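Local coordinates for putative oxygenase (Streptomyces viridochromogenes Tue57, PDB 4XAA), which is a putative non-haem iron and 2-oxoglutarate-dependent oxygenase, probably acting in oxidative cyclization during orthosomycin biosynthesis, at residues 131-145 with 182-194. Sequence-based numbering, arbitrary orientation.
Sequences VGPRTVCNLSICLDD and VSQGDVVVHDVRL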
ATOM      1  N   VAL A 131      -0.260 -11.558 -14.384  1.00 45.45           N
ATOM      2  CA  VAL A 131       0.328 -12.635 -13.598  1.00 42.41           C
ATOM      3  C   VAL A 131      -0.778 -13.420 -12.920  1.00 43.98           C
ATOM      4  O   VAL A 131      -1.847 -12.881 -12.643  1.00 45.81           O
ATOM      5  CB  VAL A 131       1.309 -12.112 -12.529  1.00 41.03           C
ATOM      6  CG1 VAL A 131       2.597 -11.614 -13.168  1.00 36.42           C
ATOM      7  CG2 VAL A 131       0.647 -11.017 -11.678  1.00 43.91           C
ATOM      8  N   GLY A 132      -0.512 -14.691 -12.653  1.00 43.29           N
ATOM      9  CA  GLY A 132      -1.455 -15.535 -11.956  1.00 39.75           C
ATOM     10  C   GLY A 132      -1.659 -15.072 -10.529  1.00 45.06           C
ATOM     11  O   GLY A 132      -0.907 -14.236 -10.027  1.00 44.53           O
ATOM     12  N   PRO A 133      -2.696 -15.602  -9.864  1.00 43.31           N
ATOM     13  CA  PRO A 133      -2.924 -15.241  -8.464  1.00 40.38           C
ATOM     14  C   PRO A 133      -1.785 -15.746  -7.606  1.00 43.80           C
ATOM     15  O   PRO A 133      -1.109 -16.705  -7.996  1.00 45.11           O
ATOM     16  CB  PRO A 133      -4.236 -15.950  -8.113  1.00 36.12           C
ATOM     17  CG  PRO A 133      -4.852 -16.322  -9.408  1.00 39.73           C
ATOM     18  CD  PRO A 133      -3.729 -16.517 -10.377  1.00 41.46           C
ATOM     19  N   ARG A 134      -1.573 -15.096  -6.467  1.00 42.65           N
ATOM     20  CA  ARG A 134      -0.531 -15.490  -5.521  1.00 45.38           C
ATOM     21  C   ARG A 134       0.846 -15.566  -6.170  1.00 42.76           C
ATOM     22  O   ARG A 134       1.608 -16.489  -5.910  1.00 43.89           O
ATOM     23  CB  ARG A 134      -0.867 -16.838  -4.875  1.00 40.26           C
ATOM     24  CG  ARG A 134      -0.544 -16.837  -3.414  1.00 42.72           C
ATOM     25  CD  ARG A 134      -0.470 -18.227  -2.833  1.00 48.00           C
ATOM     26  NE  ARG A 134      -0.007 -18.160  -1.452  1.00 47.82           N
ATOM     27  CZ  ARG A 134       0.035 -19.194  -0.626  1.00 46.12           C
ATOM     28  NH1 ARG A 134      -0.366 -20.384  -1.046  1.00 50.82           N
ATOM     29  NH2 ARG A 134       0.490 -19.036   0.614  1.00 42.44           N
ATOM     30  N   THR A 135       1.150 -14.582  -7.005  1.00 43.02           N
ATOM     31  CA  THR A 135       2.402 -14.549  -7.752  1.00 46.99           C
ATOM     32  C   THR A 135       3.158 -13.249  -7.482  1.00 46.30           C
ATOM     33  O   THR A 135       4.389 -13.242  -7.383  1.00 43.19           O
ATOM     34  CB  THR A 135       2.134 -14.715  -9.262  1.00 43.94           C
ATOM     35  OG1 THR A 135       1.660 -16.044  -9.505  1.00 51.08           O
ATOM     36  CG2 THR A 135       3.380 -14.497 -10.068  1.00 42.48           C
ATOM     37  N   VAL A 136       2.412 -12.152  -7.345  1.00 40.51           N
ATOM     38  CA  VAL A 136       2.995 -10.839  -7.087  1.00 41.44           C
ATOM     39  C   VAL A 136       2.147 -10.169  -6.014  1.00 40.46           C
ATOM     40  O   VAL A 136       0.934 -10.131  -6.132  1.00 39.38           O
ATOM     41  CB  VAL A 136       3.053  -9.954  -8.389  1.00 36.72           C
ATOM     42  CG1 VAL A 136       3.932  -8.738  -8.198  1.00 36.59           C
ATOM     43  CG2 VAL A 136       3.567 -10.750  -9.560  1.00 35.10           C
ATOM     44  N   CYS A 137       2.769  -9.670  -4.952  1.00 42.48           N
ATOM     45  CA  CYS A 137       2.003  -8.979  -3.922  1.00 41.90           C
ATOM     46  C   CYS A 137       2.558  -7.609  -3.599  1.00 37.19           C
ATOM     47  O   CYS A 137       3.694  -7.303  -3.917  1.00 41.72           O
ATOM     48  CB  CYS A 137       1.943  -9.809  -2.632  1.00 41.80           C
ATOM     49  SG  CYS A 137       3.557 -10.056  -1.857  1.00 40.71           S
ATOM     50  N   ASN A 138       1.725  -6.790  -2.967  1.00 42.71           N
ATOM     51  CA  ASN A 138       2.129  -5.508  -2.426  1.00 38.62           C
ATOM     52  C   ASN A 138       2.191  -5.576  -0.925  1.00 39.24           C
ATOM     53  O   ASN A 138       1.256  -6.048  -0.284  1.00 40.60           O
ATOM     54  CB  ASN A 138       1.157  -4.404  -2.834  1.00 39.21           C
ATOM     55  CG  ASN A 138       1.357  -3.934  -4.276  1.00 44.00           C
ATOM     56  OD1 ASN A 138       2.246  -3.128  -4.564  1.00 46.70           O
ATOM     57  ND2 ASN A 138       0.511  -4.418  -5.180  1.00 45.49           N
ATOM     58  N   LEU A 139       3.292  -5.109  -0.352  1.00 38.75           N
ATOM     59  CA  LEU A 139       3.358  -4.959   1.095  1.00 40.18           C
ATOM     60  C   LEU A 139       3.108  -3.509   1.413  1.00 42.65           C
ATOM     61  O   LEU A 139       3.825  -2.633   0.932  1.00 40.89           O
ATOM     62  CB  LEU A 139       4.712  -5.402   1.664  1.00 45.82           C
ATOM     63  CG  LEU A 139       4.816  -6.846   2.163  1.00 46.31           C
ATOM     64  CD1 LEU A 139       4.494  -7.800   1.044  1.00 43.19           C
ATOM     65  CD2 LEU A 139       6.204  -7.119   2.694  1.00 43.25           C
ATOM     66  N   SER A 140       2.068  -3.254   2.193  1.00 42.47           N
ATOM     67  CA  SER A 140       1.746  -1.904   2.601  1.00 39.75           C
ATOM     68  C   SER A 140       2.172  -1.739   4.037  1.00 40.36           C
ATOM     69  O   SER A 140       1.546  -2.286   4.949  1.00 40.21           O
ATOM     70  CB  SER A 140       0.253  -1.615   2.433  1.00 38.74           C
ATOM     71  OG  SER A 140      -0.160  -1.822   1.088  1.00 40.69           O
ATOM     72  N   ILE A 141       3.262  -1.008   4.229  1.00 40.74           N
ATOM     73  CA  ILE A 141       3.745  -0.699   5.562  1.00 46.46           C
ATOM     74  C   ILE A 141       3.075   0.575   6.043  1.00 42.70           C
ATOM     75  O   ILE A 141       3.377   1.666   5.572  1.00 43.85           O
ATOM     76  CB  ILE A 141       5.278  -0.526   5.610  1.00 42.60           C
ATOM     77  CG1 ILE A 141       5.979  -1.711   4.942  1.00 38.13           C
ATOM     78  CG2 ILE A 141       5.731  -0.382   7.045  1.00 42.34           C
ATOM     79  CD1 ILE A 141       7.449  -1.447   4.651  1.00 40.76           C
ATOM     80  N   CYS A 142       2.165   0.416   6.992  1.00 41.31           N
ATOM     81  CA  CYS A 142       1.371   1.516   7.518  1.00 39.55           C
ATOM     82  C   CYS A 142       2.132   2.337   8.548  1.00 42.94           C
ATOM     83  O   CYS A 142       2.588   1.813   9.566  1.00 45.37           O
ATOM     84  CB  CYS A 142       0.087   0.947   8.107  1.00 42.01           C
ATOM     85  SG  CYS A 142      -0.642  -0.193   6.904  1.00 47.70           S
ATOM     86  N   LEU A 143       2.294   3.620   8.273  1.00 37.96           N
ATOM     87  CA  LEU A 143       3.056   4.476   9.166  1.00 43.96           C
ATOM     88  C   LEU A 143       2.055   5.266   9.993  1.00 48.17           C
ATOM     89  O   LEU A 143       2.421   6.065  10.843  1.00 56.54           O
ATOM     90  CB  LEU A 143       4.003   5.399   8.384  1.00 45.23           C
ATOM     91  CG  LEU A 143       4.827   4.777   7.245  1.00 39.95           C
ATOM     92  CD1 LEU A 143       5.579   5.856   6.475  1.00 42.78           C
ATOM     93  CD2 LEU A 143       5.798   3.727   7.765  1.00 37.71           C
ATOM     94  N   ASP A 144       0.777   5.015   9.739  1.00 45.28           N
ATOM     95  CA  ASP A 144      -0.293   5.599  10.530  1.00 48.50           C
ATOM     96  C   ASP A 144      -1.407   4.594  10.871  1.00 47.67           C
ATOM     97  O   ASP A 144      -1.559   3.555  10.209  1.00 44.74           O
ATOM     98  CB  ASP A 144      -0.885   6.796   9.794  1.00 45.96           C
ATOM     99  CG  ASP A 144       0.091   7.941   9.683  1.00 49.51           C
ATOM    100  OD1 ASP A 144       0.386   8.556  10.723  1.00 51.31           O
ATOM    101  OD2 ASP A 144       0.568   8.231   8.564  1.00 49.70           O
ATOM    102  N   ASP A 145      -2.139   4.899  11.940  1.00 46.90           N
ATOM    103  CA  ASP A 145      -3.460   4.326  12.191  1.00 44.59           C
ATOM    104  C   ASP A 145      -4.387   4.704  11.041  1.00 48.00           C
ATOM    105  O   ASP A 145      -4.485   5.871  10.690  1.00 53.06           O
ATOM    106  CB  ASP A 145      -4.047   4.850  13.501  1.00 42.16           C
ATOM    107  CG  ASP A 145      -3.392   4.246  14.731  1.00 47.68           C
ATOM    108  OD1 ASP A 145      -2.230   3.815  14.639  1.00 50.04           O
ATOM    109  OD2 ASP A 145      -4.046   4.200  15.797  1.00 54.43           O
ATOM    110  N   VAL A 182      -5.946  -0.612  10.174  1.00 44.57           N
ATOM    111  CA  VAL A 182      -4.571  -0.937  10.535  1.00 43.26           C
ATOM    112  C   VAL A 182      -4.082  -0.044  11.668  1.00 41.11           C
ATOM    113  O   VAL A 182      -4.535   1.083  11.824  1.00 42.35           O
ATOM    114  CB  VAL A 182      -3.605  -0.785   9.325  1.00 42.37           C
ATOM    115  CG1 VAL A 182      -4.053  -1.653   8.142  1.00 39.86           C
ATOM    116  CG2 VAL A 182      -3.500   0.672   8.903  1.00 43.48           C
ATOM    117  N   SER A 183      -3.157  -0.552  12.471  1.00 44.63           N
ATOM    118  CA  SER A 183      -2.413   0.307  13.383  1.00 44.96           C
ATOM    119  C   SER A 183      -1.063   0.609  12.756  1.00 42.03           C
ATOM    120  O   SER A 183      -0.584  -0.151  11.923  1.00 40.93           O
ATOM    121  CB  SER A 183      -2.227  -0.353  14.747  1.00 40.35           C
ATOM    122  OG  SER A 183      -3.323  -1.196  15.053  1.00 47.77           O
ATOM    123  N   GLN A 184      -0.453   1.716  13.159  1.00 42.71           N
ATOM    124  CA  GLN A 184       0.900   2.036  12.746  1.00 40.17           C
ATOM    125  C   GLN A 184       1.835   0.854  13.026  1.00 43.28           C
ATOM    126  O   GLN A 184       1.884   0.334  14.132  1.00 40.13           O
ATOM    127  CB  GLN A 184       1.386   3.294  13.463  1.00 43.17           C
ATOM    128  CG  GLN A 184       2.886   3.499  13.396  1.00 49.57           C
ATOM    129  CD  GLN A 184       3.349   4.797  14.046  1.00 50.87           C
ATOM    130  OE1 GLN A 184       2.583   5.751  14.194  1.00 46.54           O
ATOM    131  NE2 GLN A 184       4.621   4.836  14.427  1.00 53.53           N
ATOM    132  N   GLY A 185       2.548   0.415  11.998  1.00 47.96           N
ATOM    133  CA  GLY A 185       3.436  -0.721  12.117  1.00 41.53           C
ATOM    134  C   GLY A 185       2.900  -1.940  11.399  1.00 41.38           C
ATOM    135  O   GLY A 185       3.661  -2.843  11.052  1.00 43.53           O
ATOM    136  N   ASP A 186       1.587  -1.985  11.193  1.00 39.34           N
ATOM    137  CA  ASP A 186       0.988  -3.102  10.476  1.00 39.33           C
ATOM    138  C   ASP A 186       1.513  -3.183   9.053  1.00 40.33           C
ATOM    139  O   ASP A 186       1.828  -2.181   8.432  1.00 43.02           O
ATOM    140  CB  ASP A 186      -0.529  -2.988  10.455  1.00 41.41           C
ATOM    141  CG  ASP A 186      -1.149  -3.262  11.807  1.00 45.32           C
ATOM    142  OD1 ASP A 186      -0.428  -3.745  12.715  1.00 47.47           O
ATOM    143  OD2 ASP A 186      -2.360  -3.010  11.952  1.00 44.61           O
ATOM    144  N   VAL A 187       1.635  -4.397   8.553  1.00 41.41           N
ATOM    145  CA  VAL A 187       1.963  -4.606   7.164  1.00 39.19           C
ATOM    146  C   VAL A 187       0.824  -5.375   6.524  1.00 40.61           C
ATOM    147  O   VAL A 187       0.528  -6.502   6.919  1.00 44.51           O
ATOM    148  CB  VAL A 187       3.279  -5.367   6.990  1.00 41.25           C
ATOM    149  CG1 VAL A 187       3.508  -5.684   5.532  1.00 42.45           C
ATOM    150  CG2 VAL A 187       4.428  -4.544   7.551  1.00 42.50           C
ATOM    151  N   VAL A 188       0.156  -4.740   5.568  1.00 42.87           N
ATOM    152  CA  VAL A 188      -0.905  -5.381   4.818  1.00 35.52           C
ATOM    153  C   VAL A 188      -0.285  -5.963   3.578  1.00 40.71           C
ATOM    154  O   VAL A 188       0.545  -5.321   2.944  1.00 41.35           O
ATOM    155  CB  VAL A 188      -2.000  -4.397   4.441  1.00 39.97           C
ATOM    156  CG1 VAL A 188      -3.114  -5.096   3.659  1.00 36.80           C
ATOM    157  CG2 VAL A 188      -2.530  -3.741   5.692  1.00 40.06           C
ATOM    158  N   VAL A 189      -0.661  -7.185   3.234  1.00 35.89           N
ATOM    159  CA  VAL A 189      -0.180  -7.756   1.999  1.00 40.16           C
ATOM    160  C   VAL A 189      -1.381  -8.097   1.119  1.00 40.23           C
ATOM    161  O   VAL A 189      -2.333  -8.725   1.565  1.00 35.59           O
ATOM    162  CB  VAL A 189       0.722  -8.971   2.285  1.00 40.20           C
ATOM    163  CG1 VAL A 189       0.371  -9.563   3.610  1.00 47.15           C
ATOM    164  CG2 VAL A 189       0.665 -10.000   1.178  1.00 41.99           C
ATOM    165  N   HIS A 190      -1.368  -7.620  -0.118  1.00 36.94           N
ATOM    166  CA  HIS A 190      -2.483  -7.922  -0.993  1.00 36.15           C
ATOM    167  C   HIS A 190      -2.008  -8.311  -2.370  1.00 38.43           C
ATOM    168  O   HIS A 190      -0.969  -7.849  -2.867  1.00 35.78           O
ATOM    169  CB  HIS A 190      -3.478  -6.754  -1.055  1.00 34.44           C
ATOM    170  CG  HIS A 190      -2.966  -5.527  -1.739  1.00 41.67           C
ATOM    171  ND1 HIS A 190      -2.292  -4.529  -1.071  1.00 42.05           N
ATOM    172  CD2 HIS A 190      -3.079  -5.108  -3.026  1.00 40.90           C
ATOM    173  CE1 HIS A 190      -1.985  -3.561  -1.919  1.00 41.56           C
ATOM    174  NE2 HIS A 190      -2.452  -3.888  -3.111  1.00 43.32           N
ATOM    175  N   ASP A 191      -2.767  -9.219  -2.962  1.00 37.01           N
ATOM    176  CA  ASP A 191      -2.454  -9.740  -4.279  1.00 40.42           C
ATOM    177  C   ASP A 191      -2.627  -8.609  -5.307  1.00 39.96           C
ATOM    178  O   ASP A 191      -3.529  -7.792  -5.174  1.00 40.42           O
ATOM    179  CB  ASP A 191      -3.356 -10.941  -4.571  1.00 34.62           C
ATOM    180  CG  ASP A 191      -2.895 -11.743  -5.756  1.00 39.39           C
ATOM    181  OD1 ASP A 191      -2.723 -11.131  -6.835  1.00 39.58           O
ATOM    182  OD2 ASP A 191      -2.705 -12.978  -5.609  1.00 39.45           O
ATOM    183  N   VAL A 192      -1.760  -8.531  -6.308  1.00 38.37           N
ATOM    184  CA  VAL A 192      -1.869  -7.434  -7.269  1.00 39.47           C
ATOM    185  C   VAL A 192      -3.123  -7.554  -8.123  1.00 41.32           C
ATOM    186  O   VAL A 192      -3.517  -6.594  -8.768  1.00 42.69           O
ATOM    187  CB  VAL A 192      -0.653  -7.352  -8.211  1.00 39.35           C
ATOM    188  CG1 VAL A 192       0.577  -6.848  -7.471  1.00 35.66           C
ATOM    189  CG2 VAL A 192      -0.402  -8.689  -8.855  1.00 39.21           C
ATOM    190  N   ARG A 193      -3.746  -8.731  -8.128  1.00 39.72           N
ATOM    191  CA  ARG A 193      -4.933  -8.964  -8.937  1.00 34.51           C
ATOM    192  C   ARG A 193      -6.186  -8.533  -8.203  1.00 40.65           C
ATOM    193  O   ARG A 193      -7.295  -8.622  -8.724  1.00 38.95           O
ATOM    194  CB  ARG A 193      -5.051 -10.442  -9.315  1.00 41.54           C
ATOM    195  CG  ARG A 193      -3.913 -11.001 -10.142  1.00 36.85           C
ATOM    196  CD  ARG A 193      -4.146 -12.462 -10.475  1.00 36.68           C
ATOM    197  NE  ARG A 193      -5.389 -12.684 -11.208  1.00 40.74           N
ATOM    198  CZ  ARG A 193      -5.501 -12.584 -12.533  1.00 44.21           C
ATOM    199  NH1 ARG A 193      -4.446 -12.260 -13.270  1.00 41.30           N
ATOM    200  NH2 ARG A 193      -6.671 -12.796 -13.125  1.00 44.85           N
ATOM    201  N   LEU A 194      -6.008  -8.081  -6.970  1.00 43.74           N
ATOM    202  CA  LEU A 194      -7.147  -7.779  -6.124  1.00 41.56           C
ATOM    203  C   LEU A 194      -7.840  -6.481  -6.552  1.00 38.22           C
ATOM    204  O   LEU A 194      -7.189  -5.476  -6.837  1.00 36.13           O
ATOM    205  CB  LEU A 194      -6.701  -7.697  -4.663  1.00 35.75           C
ATOM    206  CG  LEU A 194      -7.760  -7.306  -3.634  1.00 38.07           C
ATOM    207  CD1 LEU A 194      -8.650  -8.491  -3.283  1.00 35.07           C
ATOM    208  CD2 LEU A 194      -7.076  -6.740  -2.394  1.00 39.04           C
TER
HETATM  209  O   HOH W   1      -0.703 -12.473  -8.055  1.00 40.77           O
HETATM  210  O   HOH W   2      -0.946  -4.255   1.116  1.00 44.01           O
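Strands 136-142 and 186-191 run antiparallel, their axes at 160°, with Asn138-His190 and Ser140-Val188 as hydrogen-bonded pairs and Leu139-Val189 and Ile141-Val187 as non-hydrogen-bonded pairs. The two faces of this strand pair, part of a double-stranded beta helix, differ in character. On the face of Asn138, Ser140, Val188 and His190, the His190 ring receives Asn138 CB over one side, 3.8 Å from the ring centroid, a CH-pi contact; the asparagine amide lies only 23° from the plane of the ring. The chi1 of His190, 68°, sets the imidazole between backbone N and carbonyl carbon, directed at this neighbour. At the ring edge, a water lies in plane 2.6 Å from His190 ND1 and equally close to Ser140 OG, and it donates to Asn138 O as well. The other ring nitrogen, NE2, is hydrogen-bonded to Asp127 OD2; Asp127 with His125 and His196 binds nickel, so His190 is a second-shell residue that probably positions this ligand. Leu139, Ile141, Val187 and Val189 form the apolar face; Leu139 CG sits 3.8 Å from Val187 CG1.

Beyond the strands, carboxylates and carbonyls fasten the loops. Asp191 OD2 accepts from the backbone N of Arg134 at 2.6 Å, on its syn lone pair, while OD1 accepts from Arg193 N in an Asx turn. Arg193, bent at chi3, brings NH1 within 2.7 Å of Val131 O, and its NH2 forms a salt bridge with Asp164. Near the other end, Asp145 OD1 accepts from Gln184 N at 3.1 Å, and Cys142 SG lies against Val182 CG2.

Within the larger antiparallel sheet, the pair is flanked by strand 207-215 beside 136-142 and strand 20-25 beside 186-191. Helix 90-100 packs against Cys137, Leu139, Val187 and Val189, where Phe15 of helix 8-18 also meets Val189.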